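Local coordinates for CBS domain-containing predicted protein TM0935 (PDB 1O50) that is of uncertain function but folds as a tandem pair of CBS domains, a module that in many relatives binds adenosine-containing ligands and regulates partner proteins, at residues K25-V29 against R41-D45; L59-P64 against I101-Y107; I126-P130 against D141-L145. All blocks are in the same frame, centred on the assembly; numbering follows the deposited sequence.

In the fold
Read from the N terminus, the three contacts follow one another in series: none lies within another and none crosses. Contact 1 closes the short excursion from strand 27-29 into helix 35-44, inside the first CBS domain. Contact 2 spans the longest interval, bringing strand 58-64 against the loop 101-107 and so joining the first CBS domain to the second. Contact 3 closes the hairpin 128-132/138-143 of the second domain. Contacts 1 and 2 both reach the sheet of the first domain without touching each other, whereas contact 3 touches both: Pro26 packs on Asp141, Leu59 on Pro130 and Pro64 on Ile126. Contacts 1 and 3 also meet the second subunit.

Contact 1. Residues K25-V29 against R41-D45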
ATOM      1  N   LYS A  25      -0.085   2.125 -15.231  1.00 41.89           N
ATOM      2  CA  LYS A  25      -1.153   2.930 -15.858  1.00 42.73           C
ATOM      3  C   LYS A  25      -1.931   3.581 -14.748  1.00 41.46           C
ATOM      4  O   LYS A  25      -2.485   2.861 -13.918  1.00 41.67           O
ATOM      5  CB  LYS A  25      -2.140   2.068 -16.663  1.00 43.46           C
ATOM      6  CG  LYS A  25      -1.525   0.889 -17.466  1.00 48.93           C
ATOM      7  CD  LYS A  25      -1.714  -0.505 -16.759  1.00 54.36           C
ATOM      8  CE  LYS A  25      -3.166  -1.048 -16.905  1.00 56.44           C
ATOM      9  NZ  LYS A  25      -4.129  -0.401 -15.941  1.00 57.98           N
ATOM     10  N   PRO A  26      -1.987   4.910 -14.701  1.00 40.22           N
ATOM     11  CA  PRO A  26      -2.754   5.588 -13.657  1.00 39.68           C
ATOM     12  C   PRO A  26      -4.239   5.219 -13.740  1.00 39.01           C
ATOM     13  O   PRO A  26      -4.785   5.089 -14.823  1.00 38.12           O
ATOM     14  CB  PRO A  26      -2.559   7.082 -13.948  1.00 39.81           C
ATOM     15  CG  PRO A  26      -1.479   7.173 -14.944  1.00 40.43           C
ATOM     16  CD  PRO A  26      -1.365   5.856 -15.641  1.00 40.24           C
ATOM     17  N   THR A  27      -4.849   5.013 -12.591  1.00 37.59           N
ATOM     18  CA  THR A  27      -6.283   4.796 -12.474  1.00 38.09           C
ATOM     19  C   THR A  27      -6.984   6.086 -12.159  1.00 37.76           C
ATOM     20  O   THR A  27      -6.854   6.601 -11.059  1.00 37.73           O
ATOM     21  CB  THR A  27      -6.578   3.829 -11.344  1.00 37.35           C
ATOM     22  OG1 THR A  27      -6.083   2.541 -11.716  1.00 39.58           O
ATOM     23  CG2 THR A  27      -8.093   3.646 -11.158  1.00 37.23           C
ATOM     24  N   VAL A  28      -7.767   6.546 -13.119  1.00 36.83           N
ATOM     25  CA  VAL A  28      -8.390   7.851 -13.088  1.00 36.96           C
ATOM     26  C   VAL A  28      -9.940   7.749 -13.236  1.00 37.60           C
ATOM     27  O   VAL A  28     -10.444   7.218 -14.238  1.00 35.49           O
ATOM     28  CB  VAL A  28      -7.897   8.737 -14.271  1.00 35.86           C
ATOM     29  CG1 VAL A  28      -8.390  10.135 -14.095  1.00 35.65           C
ATOM     30  CG2 VAL A  28      -6.392   8.750 -14.369  1.00 35.51           C
ATOM     31  N   VAL A  29     -10.646   8.334 -12.255  1.00 37.13           N
ATOM     32  CA  VAL A  29     -12.101   8.389 -12.182  1.00 36.87           C
ATOM     33  C   VAL A  29     -12.581   9.845 -12.249  1.00 36.76           C
ATOM     34  O   VAL A  29     -11.784  10.776 -12.250  1.00 36.87           O
ATOM     35  CB  VAL A  29     -12.632   7.704 -10.895  1.00 36.16           C
ATOM     36  CG1 VAL A  29     -12.216   6.214 -10.865  1.00 37.42           C
ATOM     37  CG2 VAL A  29     -12.142   8.367  -9.668  1.00 38.71           C
ATOM     38  N   ARG A  41     -12.341  -0.842 -10.311  1.00 36.55           N
ATOM     39  CA  ARG A  41     -11.086  -0.388 -10.939  1.00 36.01           C
ATOM     40  C   ARG A  41      -9.837  -0.829 -10.194  1.00 34.82           C
ATOM     41  O   ARG A  41      -8.864  -1.218 -10.796  1.00 35.44           O
ATOM     42  CB  ARG A  41     -11.051   1.144 -11.064  1.00 36.46           C
ATOM     43  CG  ARG A  41     -12.137   1.764 -12.005  1.00 39.86           C
ATOM     44  CD  ARG A  41     -12.007   1.448 -13.447  1.00 44.32           C
ATOM     45  NE  ARG A  41     -10.727   1.873 -14.055  1.00 48.68           N
ATOM     46  CZ  ARG A  41     -10.391   3.121 -14.457  1.00 47.91           C
ATOM     47  NH1 ARG A  41     -11.216   4.161 -14.305  1.00 45.65           N
ATOM     48  NH2 ARG A  41      -9.196   3.321 -15.021  1.00 47.28           N
ATOM     49  N   ILE A  42      -9.847  -0.777  -8.863  1.00 35.37           N
ATOM     50  CA  ILE A  42      -8.688  -1.223  -8.109  1.00 35.73           C
ATOM     51  C   ILE A  42      -8.512  -2.736  -8.253  1.00 36.52           C
ATOM     52  O   ILE A  42      -7.386  -3.203  -8.434  1.00 37.05           O
ATOM     53  CB  ILE A  42      -8.798  -0.840  -6.626  1.00 35.58           C
ATOM     54  CG1 ILE A  42      -8.807   0.698  -6.450  1.00 38.69           C
ATOM     55  CG2 ILE A  42      -7.622  -1.431  -5.860  1.00 38.03           C
ATOM     56  CD1 ILE A  42      -9.288   1.177  -5.109  1.00 39.73           C
ATOM     57  N   LEU A  43      -9.609  -3.503  -8.162  1.00 36.70           N
ATOM     58  CA  LEU A  43      -9.540  -4.970  -8.281  1.00 36.87           C
ATOM     59  C   LEU A  43      -9.068  -5.453  -9.669  1.00 37.36           C
ATOM     60  O   LEU A  43      -8.504  -6.580  -9.808  1.00 36.92           O
ATOM     61  CB  LEU A  43     -10.900  -5.599  -7.937  1.00 37.28           C
ATOM     62  CG  LEU A  43     -11.343  -5.381  -6.472  1.00 38.67           C
ATOM     63  CD1 LEU A  43     -12.865  -5.738  -6.255  1.00 38.11           C
ATOM     64  CD2 LEU A  43     -10.465  -6.221  -5.509  1.00 40.34           C
ATOM     65  N   GLU A  44      -9.315  -4.651 -10.707  1.00 36.93           N
ATOM     66  CA  GLU A  44      -8.860  -5.016 -12.073  1.00 37.56           C
ATOM     67  C   GLU A  44      -7.342  -4.786 -12.260  1.00 36.39           C
ATOM     68  O   GLU A  44      -6.731  -5.418 -13.064  1.00 36.81           O
ATOM     69  CB  GLU A  44      -9.642  -4.261 -13.156  1.00 37.23           C
ATOM     70  CG  GLU A  44      -9.570  -4.927 -14.528  1.00 44.11           C
ATOM     71  CD  GLU A  44      -8.449  -4.395 -15.440  1.00 49.96           C
ATOM     72  OE1 GLU A  44      -7.849  -3.326 -15.103  1.00 53.01           O
ATOM     73  OE2 GLU A  44      -8.199  -5.031 -16.517  1.00 51.65           O
ATOM     74  N   ASP A  45      -6.777  -3.847 -11.511  1.00 36.71           N
ATOM     75  CA  ASP A  45      -5.367  -3.509 -11.557  1.00 36.65           C
ATOM     76  C   ASP A  45      -4.857  -3.390 -10.109  1.00 35.87           C
ATOM     77  O   ASP A  45      -4.657  -2.272  -9.612  1.00 33.73           O
ATOM     78  CB  ASP A  45      -5.185  -2.171 -12.288  1.00 37.50           C
ATOM     79  CG  ASP A  45      -3.725  -1.904 -12.665  1.00 40.42           C
ATOM     80  OD1 ASP A  45      -2.948  -2.881 -12.819  1.00 41.45           O
ATOM     81  OD2 ASP A  45      -3.275  -0.744 -12.798  1.00 43.84           O
TER
HETATM   82  O   HOH W   1      -0.728   0.141 -13.008  1.00 20.37           O
HETATM   83  O   HOH W   2      -3.267   1.694 -11.695  1.00 36.90           O
HETATM   84  O   HOH W   3      -7.738   5.586 -15.817  1.00 35.35           O
HETATM   85  O   HOH W   4      -7.082   1.380 -13.839  1.00 56.85           O
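Thr27 and Arg41 mark the nearest backbone approach, 7.2 Å between their CA atoms, a gap between the strand and the end of helix 35-44 that side chains and water fill. Arg41 bends at chi2 (-67°) and chi3, which brings its guanidinium up against Thr27 and Val28. The Thr27 methyl CG2 then lies over the centre of one face of that group, 4.0 Å above the plane, and also meets Arg41 CB at 3.9 Å. At the edge of the group, Arg41 NH1 donates to Val28 O over 3.2 Å, arriving well above the carbonyl plane (58° out of it) and not on a lone pair. Arg41 NH2 donates to two waters. One, in the guanidinium plane, also links Val28 N and Pro26 O; the other reaches Thr27 OG1. Packing on a face and bonds from both terminal nitrogens together hinder rotation of the group.

The charged pair at the start of the segment is looser. Lys25 NZ makes a salt bridge to Asp45 OD2 at 3.3 Å, whose hydrogen bond is weak, its chain curled to cross the acid obliquely. Two waters add bridges from the Lys25 backbone to Asp45 OD2: one accepts from Lys25 N (3.0 Å), the other bonds to Lys25 O (2.6 Å) and also meets Thr27 OG1. On another side of the helix, Ile42 packs on Leu145 of the second subunit. With strand 50-55, which runs parallel to 27-29 and bonds to it through Tyr52 and Ala54, these elements form a beta-alpha-beta unit, the core motif of the CBS domain.

Contact 2. Residues L59-P64 against I101-Y107; sequences LVGMIP and IMLDPVY
Met62 and Leu103 exchange two backbone hydrogen bonds, a single antiparallel bridge by which the loop 101-107 meets the edge of strand 58-64. Leu103 N donates to Met62 O at 2.9 Å in the carbonyl plane and nearly straight (170°); the return bond from Met62 N to Leu103 O is more bent. Around this bridge the packing is close. Met62 CG sits between its backbone N and carbonyl carbon (chi1 70°), and the extended chain beyond it crosses Val106, with CE 3.8 Å from Val106 CG2 and SD accepting a weak bond from Val106 N. With an alanine at this place, Val106 N is likely to lose its weak sulfur partner, and a gap would open beside Val106 CG2. Farther along, Ile63 CG2 meets Ile101 CD1 at 3.8 Å, the two side chains crossing at about a right angle next to Leu68 of helix 65-77.

Within the strand, Val60 and Gly61 both face Val53, a classic beta bulge; the lack of a side chain on Gly61 lets Met102 SD lie 4.0 Å from its CA. Since strand 58-64 belongs to the first CBS domain and the loop to the second, the bridge ties the tandem pair together. Leu59 CD2 packs closely too, 3.6 Å from Pro105 CB. Toward solvent the contact thins: Leu59 CD2 comes no nearer than 4.3 Å to CD2 of the exposed Tyr107, and Asp104 is joined to Val60 O through a water that it holds weakly.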
ATOM      1  N   LEU A  59      -6.220  17.229 -12.919  1.00 38.39           N
ATOM      2  CA  LEU A  59      -6.188  16.515 -11.639  1.00 37.33           C
ATOM      3  C   LEU A  59      -6.857  17.343 -10.516  1.00 36.88           C
ATOM      4  O   LEU A  59      -6.456  18.455 -10.242  1.00 36.54           O
ATOM      5  CB  LEU A  59      -4.740  16.206 -11.293  1.00 37.32           C
ATOM      6  CG  LEU A  59      -4.498  15.433 -10.011  1.00 35.88           C
ATOM      7  CD1 LEU A  59      -5.019  14.001 -10.147  1.00 35.45           C
ATOM      8  CD2 LEU A  59      -3.021  15.486  -9.679  1.00 37.09           C
ATOM      9  N   VAL A  60      -7.885  16.784  -9.876  1.00 36.66           N
ATOM     10  CA  VAL A  60      -8.605  17.475  -8.810  1.00 35.67           C
ATOM     11  C   VAL A  60      -8.667  16.752  -7.477  1.00 35.10           C
ATOM     12  O   VAL A  60      -8.964  17.378  -6.483  1.00 35.60           O
ATOM     13  CB  VAL A  60     -10.058  17.937  -9.226  1.00 35.46           C
ATOM     14  CG1 VAL A  60      -9.993  18.878 -10.411  1.00 35.29           C
ATOM     15  CG2 VAL A  60     -10.958  16.774  -9.520  1.00 35.82           C
ATOM     16  N   GLY A  61      -8.393  15.451  -7.419  1.00 33.93           N
ATOM     17  CA  GLY A  61      -8.304  14.820  -6.115  1.00 33.83           C
ATOM     18  C   GLY A  61      -7.590  13.495  -6.178  1.00 33.08           C
ATOM     19  O   GLY A  61      -7.291  12.980  -7.253  1.00 34.08           O
ATOM     20  N   MET A  62      -7.398  12.874  -5.034  1.00 33.57           N
ATOM     21  CA  MET A  62      -6.817  11.546  -5.037  1.00 32.87           C
ATOM     22  C   MET A  62      -7.444  10.704  -3.934  1.00 33.00           C
ATOM     23  O   MET A  62      -7.935  11.195  -2.972  1.00 30.98           O
ATOM     24  CB  MET A  62      -5.275  11.649  -4.860  1.00 33.26           C
ATOM     25  CG  MET A  62      -4.864  12.102  -3.439  1.00 34.03           C
ATOM     26  SD  MET A  62      -3.049  12.121  -3.047  1.00 37.17           S
ATOM     27  CE  MET A  62      -3.048  12.357  -1.213  1.00 35.04           C
ATOM     28  N   ILE A  63      -7.467   9.402  -4.108  1.00 33.45           N
ATOM     29  CA  ILE A  63      -8.009   8.555  -3.093  1.00 35.55           C
ATOM     30  C   ILE A  63      -6.972   7.441  -2.902  1.00 36.47           C
ATOM     31  O   ILE A  63      -6.936   6.488  -3.690  1.00 35.12           O
ATOM     32  CB  ILE A  63      -9.351   7.980  -3.606  1.00 37.54           C
ATOM     33  CG1 ILE A  63     -10.324   9.112  -3.974  1.00 37.78           C
ATOM     34  CG2 ILE A  63      -9.924   6.949  -2.601  1.00 34.63           C
ATOM     35  CD1 ILE A  63     -11.619   8.639  -4.739  1.00 39.46           C
ATOM     36  N   PRO A  64      -6.075   7.594  -1.924  1.00 36.94           N
ATOM     37  CA  PRO A  64      -5.236   6.470  -1.485  1.00 36.41           C
ATOM     38  C   PRO A  64      -6.071   5.291  -0.982  1.00 36.96           C
ATOM     39  O   PRO A  64      -7.107   5.440  -0.312  1.00 35.97           O
ATOM     40  CB  PRO A  64      -4.432   7.084  -0.330  1.00 35.68           C
ATOM     41  CG  PRO A  64      -4.387   8.447  -0.654  1.00 36.20           C
ATOM     42  CD  PRO A  64      -5.764   8.819  -1.158  1.00 36.59           C
ATOM     43  N   ILE A 101     -15.156  11.566  -0.964  1.00 38.91           N
ATOM     44  CA  ILE A 101     -13.931  11.071  -0.312  1.00 38.74           C
ATOM     45  C   ILE A 101     -12.551  11.559  -0.839  1.00 37.67           C
ATOM     46  O   ILE A 101     -11.548  11.279  -0.192  1.00 38.51           O
ATOM     47  CB  ILE A 101     -13.951   9.527  -0.231  1.00 37.86           C
ATOM     48  CG1 ILE A 101     -13.966   8.853  -1.583  1.00 38.71           C
ATOM     49  CG2 ILE A 101     -15.169   9.108   0.535  1.00 40.13           C
ATOM     50  CD1 ILE A 101     -13.592   7.348  -1.517  1.00 37.69           C
ATOM     51  N   MET A 102     -12.486  12.259  -1.973  1.00 37.58           N
ATOM     52  CA  MET A 102     -11.201  12.617  -2.564  1.00 36.38           C
ATOM     53  C   MET A 102     -10.465  13.600  -1.674  1.00 36.67           C
ATOM     54  O   MET A 102     -11.087  14.361  -0.971  1.00 35.81           O
ATOM     55  CB  MET A 102     -11.375  13.161  -3.973  1.00 36.24           C
ATOM     56  CG  MET A 102     -12.110  14.459  -4.126  1.00 35.52           C
ATOM     57  SD  MET A 102     -12.344  14.818  -5.871  1.00 35.26           S
ATOM     58  CE  MET A 102     -12.610  16.565  -5.789  1.00 32.42           C
ATOM     59  N   LEU A 103      -9.136  13.526  -1.656  1.00 37.35           N
ATOM     60  CA  LEU A 103      -8.289  14.454  -0.895  1.00 36.40           C
ATOM     61  C   LEU A 103      -7.589  15.321  -1.898  1.00 35.75           C
ATOM     62  O   LEU A 103      -7.521  14.998  -3.083  1.00 34.11           O
ATOM     63  CB  LEU A 103      -7.239  13.677  -0.090  1.00 37.23           C
ATOM     64  CG  LEU A 103      -7.769  12.653   0.909  1.00 37.90           C
ATOM     65  CD1 LEU A 103      -6.677  11.635   1.294  1.00 40.25           C
ATOM     66  CD2 LEU A 103      -8.311  13.286   2.120  1.00 39.86           C
ATOM     67  N   ASP A 104      -7.095  16.460  -1.429  1.00 36.30           N
ATOM     68  CA  ASP A 104      -6.338  17.351  -2.260  1.00 36.97           C
ATOM     69  C   ASP A 104      -5.163  16.600  -2.823  1.00 36.60           C
ATOM     70  O   ASP A 104      -4.441  15.951  -2.069  1.00 36.40           O
ATOM     71  CB  ASP A 104      -5.817  18.518  -1.437  1.00 37.23           C
ATOM     72  CG  ASP A 104      -6.919  19.433  -0.971  1.00 41.82           C
ATOM     73  OD1 ASP A 104      -8.031  19.393  -1.556  1.00 46.85           O
ATOM     74  OD2 ASP A 104      -6.759  20.243  -0.024  1.00 45.48           O
ATOM     75  N   PRO A 105      -4.930  16.711  -4.124  1.00 37.07           N
ATOM     76  CA  PRO A 105      -3.853  15.937  -4.754  1.00 37.53           C
ATOM     77  C   PRO A 105      -2.434  16.357  -4.283  1.00 37.37           C
ATOM     78  O   PRO A 105      -2.129  17.534  -4.102  1.00 37.15           O
ATOM     79  CB  PRO A 105      -4.053  16.175  -6.270  1.00 37.60           C
ATOM     80  CG  PRO A 105      -4.879  17.384  -6.372  1.00 37.91           C
ATOM     81  CD  PRO A 105      -5.621  17.595  -5.075  1.00 36.98           C
ATOM     82  N   VAL A 106      -1.608  15.349  -4.062  1.00 37.96           N
ATOM     83  CA  VAL A 106      -0.180  15.482  -3.830  1.00 38.31           C
ATOM     84  C   VAL A 106       0.481  14.889  -5.085  1.00 38.31           C
ATOM     85  O   VAL A 106       0.198  13.751  -5.455  1.00 37.30           O
ATOM     86  CB  VAL A 106       0.254  14.647  -2.621  1.00 38.72           C
ATOM     87  CG1 VAL A 106       1.789  14.710  -2.434  1.00 39.57           C
ATOM     88  CG2 VAL A 106      -0.473  15.113  -1.374  1.00 40.24           C
ATOM     89  N   TYR A 107       1.325  15.666  -5.758  1.00 37.79           N
ATOM     90  CA  TYR A 107       1.869  15.217  -7.027  1.00 38.05           C
ATOM     91  C   TYR A 107       3.349  15.585  -7.200  1.00 37.54           C
ATOM     92  O   TYR A 107       3.892  16.382  -6.434  1.00 36.60           O
ATOM     93  CB  TYR A 107       1.035  15.820  -8.155  1.00 38.07           C
ATOM     94  CG  TYR A 107       0.915  17.310  -8.083  1.00 39.33           C
ATOM     95  CD1 TYR A 107       1.908  18.127  -8.585  1.00 40.19           C
ATOM     96  CD2 TYR A 107      -0.215  17.912  -7.517  1.00 41.78           C
ATOM     97  CE1 TYR A 107       1.793  19.514  -8.526  1.00 41.22           C
ATOM     98  CE2 TYR A 107      -0.341  19.279  -7.436  1.00 41.42           C
ATOM     99  CZ  TYR A 107       0.662  20.080  -7.948  1.00 42.47           C
ATOM    100  OH  TYR A 107       0.541  21.442  -7.887  1.00 42.80           O
TER
HETATM  101  O   HOH W   5      -9.731  17.670  -3.875  1.00 37.50           O

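Contact 3. Residues I126-P130 against D141-L145; sequences IQEMP and DLNSL
Glu128, Met129 and Pro130 pair with Asn143, Leu142 and Asp141 as the antiparallel beta hairpin of the second CBS domain. Met129 and Leu142 each donate N-H to the other's carbonyl oxygen over 2.9 Å, and Ser144 N extends the pattern to Gln127 O at 3.0 Å, from above that carbonyl plane. Met129 CE and Leu142 CD2 meet at 4.3 Å, and both residues also pack on Met121 of helix 114-124.

On the other face, Glu128 and Asp141 cross at about a right angle, carboxylate planes 50° apart, and Glu128 OE2 stands 2.4 Å from Asp141 OD2, a separation so short as to be doubtful; if real, one acid probably holds a proton. Their other oxygens are secured elsewhere, Glu128 OE1 by Arg49 N and Asp141 OD1 by the Tyr52 hydroxyl, both from the first domain.

Polar side chains bond at the start of helix 144-153, beside Val65 of the second subunit. Its N-cap, Asn143, accepts from Glu146 N through OD1, while ND2 donates to a water. Ser144 OG, between its backbone N and carbonyl carbon (chi1 60°), faces Gln127 OE1 and donates to it over 2.8 Å, in the amide carbonyl plane and on a lone pair.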
ATOM      1  N   ILE A 126       1.233   7.859   1.469  1.00 37.64           N
ATOM      2  CA  ILE A 126       0.768   7.293   0.207  1.00 37.12           C
ATOM      3  C   ILE A 126       1.936   6.561  -0.501  1.00 37.53           C
ATOM      4  O   ILE A 126       3.082   6.834  -0.207  1.00 40.41           O
ATOM      5  CB  ILE A 126       0.190   8.428  -0.705  1.00 36.87           C
ATOM      6  CG1 ILE A 126       1.282   9.410  -1.081  1.00 34.78           C
ATOM      7  CG2 ILE A 126      -0.994   9.189  -0.008  1.00 38.63           C
ATOM      8  CD1 ILE A 126       0.817  10.637  -1.806  1.00 34.00           C
ATOM      9  N   GLN A 127       1.642   5.639  -1.405  1.00 36.63           N
ATOM     10  CA  GLN A 127       2.633   4.892  -2.171  1.00 35.96           C
ATOM     11  C   GLN A 127       2.481   4.996  -3.705  1.00 36.31           C
ATOM     12  O   GLN A 127       3.023   4.166  -4.460  1.00 37.42           O
ATOM     13  CB  GLN A 127       2.607   3.425  -1.721  1.00 35.90           C
ATOM     14  CG  GLN A 127       2.953   3.296  -0.246  1.00 35.87           C
ATOM     15  CD  GLN A 127       3.255   1.917   0.203  1.00 33.64           C
ATOM     16  OE1 GLN A 127       3.926   1.196  -0.488  1.00 38.13           O
ATOM     17  NE2 GLN A 127       2.833   1.563   1.426  1.00 36.71           N
ATOM     18  N   GLU A 128       1.740   5.994  -4.186  1.00 35.95           N
ATOM     19  CA  GLU A 128       1.571   6.185  -5.640  1.00 35.26           C
ATOM     20  C   GLU A 128       1.102   7.590  -5.826  1.00 36.33           C
ATOM     21  O   GLU A 128       0.210   8.066  -5.115  1.00 35.81           O
ATOM     22  CB  GLU A 128       0.551   5.243  -6.250  1.00 35.64           C
ATOM     23  CG  GLU A 128       0.526   5.254  -7.764  1.00 32.89           C
ATOM     24  CD  GLU A 128      -0.514   4.358  -8.395  1.00 39.51           C
ATOM     25  OE1 GLU A 128      -1.204   3.660  -7.675  1.00 38.76           O
ATOM     26  OE2 GLU A 128      -0.633   4.322  -9.647  1.00 41.52           O
ATOM     27  N   MET A 129       1.748   8.267  -6.758  1.00 36.46           N
ATOM     28  CA  MET A 129       1.534   9.671  -6.991  1.00 36.58           C
ATOM     29  C   MET A 129       1.551   9.851  -8.459  1.00 37.11           C
ATOM     30  O   MET A 129       2.298   9.167  -9.142  1.00 35.76           O
ATOM     31  CB  MET A 129       2.685  10.503  -6.439  1.00 37.67           C
ATOM     32  CG  MET A 129       2.540  10.881  -5.044  1.00 41.19           C
ATOM     33  SD  MET A 129       3.826  11.979  -4.411  1.00 45.41           S
ATOM     34  CE  MET A 129       5.148  10.973  -4.668  1.00 44.24           C
ATOM     35  N   PRO A 130       0.797  10.837  -8.965  1.00 38.23           N
ATOM     36  CA  PRO A 130       0.809  11.125 -10.390  1.00 37.66           C
ATOM     37  C   PRO A 130       1.936  12.089 -10.686  1.00 37.59           C
ATOM     38  O   PRO A 130       2.346  12.836  -9.809  1.00 35.99           O
ATOM     39  CB  PRO A 130      -0.549  11.795 -10.598  1.00 38.20           C
ATOM     40  CG  PRO A 130      -0.770  12.540  -9.348  1.00 37.63           C
ATOM     41  CD  PRO A 130      -0.117  11.750  -8.250  1.00 38.08           C
ATOM     42  N   ASP A 141       3.260   8.324 -13.940  1.00 37.84           N
ATOM     43  CA  ASP A 141       2.903   7.789 -12.620  1.00 37.81           C
ATOM     44  C   ASP A 141       4.169   7.370 -11.835  1.00 36.46           C
ATOM     45  O   ASP A 141       5.189   7.006 -12.414  1.00 36.05           O
ATOM     46  CB  ASP A 141       1.970   6.574 -12.857  1.00 38.06           C
ATOM     47  CG  ASP A 141       1.099   6.253 -11.703  1.00 38.03           C
ATOM     48  OD1 ASP A 141       0.767   7.163 -10.902  1.00 38.91           O
ATOM     49  OD2 ASP A 141       0.735   5.071 -11.497  1.00 41.91           O
ATOM     50  N   LEU A 142       4.098   7.399 -10.513  1.00 35.80           N
ATOM     51  CA  LEU A 142       5.224   6.972  -9.680  1.00 35.14           C
ATOM     52  C   LEU A 142       4.734   6.164  -8.522  1.00 34.98           C
ATOM     53  O   LEU A 142       3.836   6.607  -7.882  1.00 35.87           O
ATOM     54  CB  LEU A 142       5.958   8.205  -9.131  1.00 35.38           C
ATOM     55  CG  LEU A 142       7.218   7.960  -8.299  1.00 34.56           C
ATOM     56  CD1 LEU A 142       8.326   7.304  -9.095  1.00 36.54           C
ATOM     57  CD2 LEU A 142       7.717   9.261  -7.715  1.00 35.61           C
ATOM     58  N   ASN A 143       5.319   5.005  -8.229  1.00 35.08           N
ATOM     59  CA  ASN A 143       4.989   4.296  -6.988  1.00 34.52           C
ATOM     60  C   ASN A 143       6.175   3.947  -6.145  1.00 33.88           C
ATOM     61  O   ASN A 143       7.315   4.085  -6.549  1.00 33.40           O
ATOM     62  CB  ASN A 143       4.075   3.066  -7.257  1.00 35.59           C
ATOM     63  CG  ASN A 143       4.779   1.881  -7.874  1.00 35.31           C
ATOM     64  OD1 ASN A 143       5.992   1.866  -8.068  1.00 38.65           O
ATOM     65  ND2 ASN A 143       4.012   0.845  -8.163  1.00 35.68           N
ATOM     66  N   SER A 144       5.897   3.541  -4.907  1.00 35.15           N
ATOM     67  CA  SER A 144       6.948   3.168  -3.984  1.00 35.69           C
ATOM     68  C   SER A 144       7.867   2.051  -4.506  1.00 36.83           C
ATOM     69  O   SER A 144       9.040   2.018  -4.209  1.00 35.66           O
ATOM     70  CB  SER A 144       6.324   2.765  -2.635  1.00 36.49           C
ATOM     71  OG  SER A 144       5.435   1.670  -2.766  1.00 37.74           O
ATOM     72  N   LEU A 145       7.344   1.153  -5.330  1.00 38.28           N
ATOM     73  CA  LEU A 145       8.127   0.039  -5.767  1.00 37.86           C
ATOM     74  C   LEU A 145       9.211   0.512  -6.739  1.00 37.96           C
ATOM     75  O   LEU A 145      10.307  -0.024  -6.751  1.00 37.85           O
ATOM     76  CB  LEU A 145       7.233  -1.028  -6.428  1.00 38.84           C
ATOM     77  CG  LEU A 145       5.955  -1.480  -5.693  1.00 38.28           C
ATOM     78  CD1 LEU A 145       5.388  -2.707  -6.406  1.00 36.55           C
ATOM     79  CD2 LEU A 145       6.169  -1.753  -4.226  1.00 39.11           C
TER
HETATM   80  O   HOH W   6       1.001   1.195  -7.863  1.00 21.92           O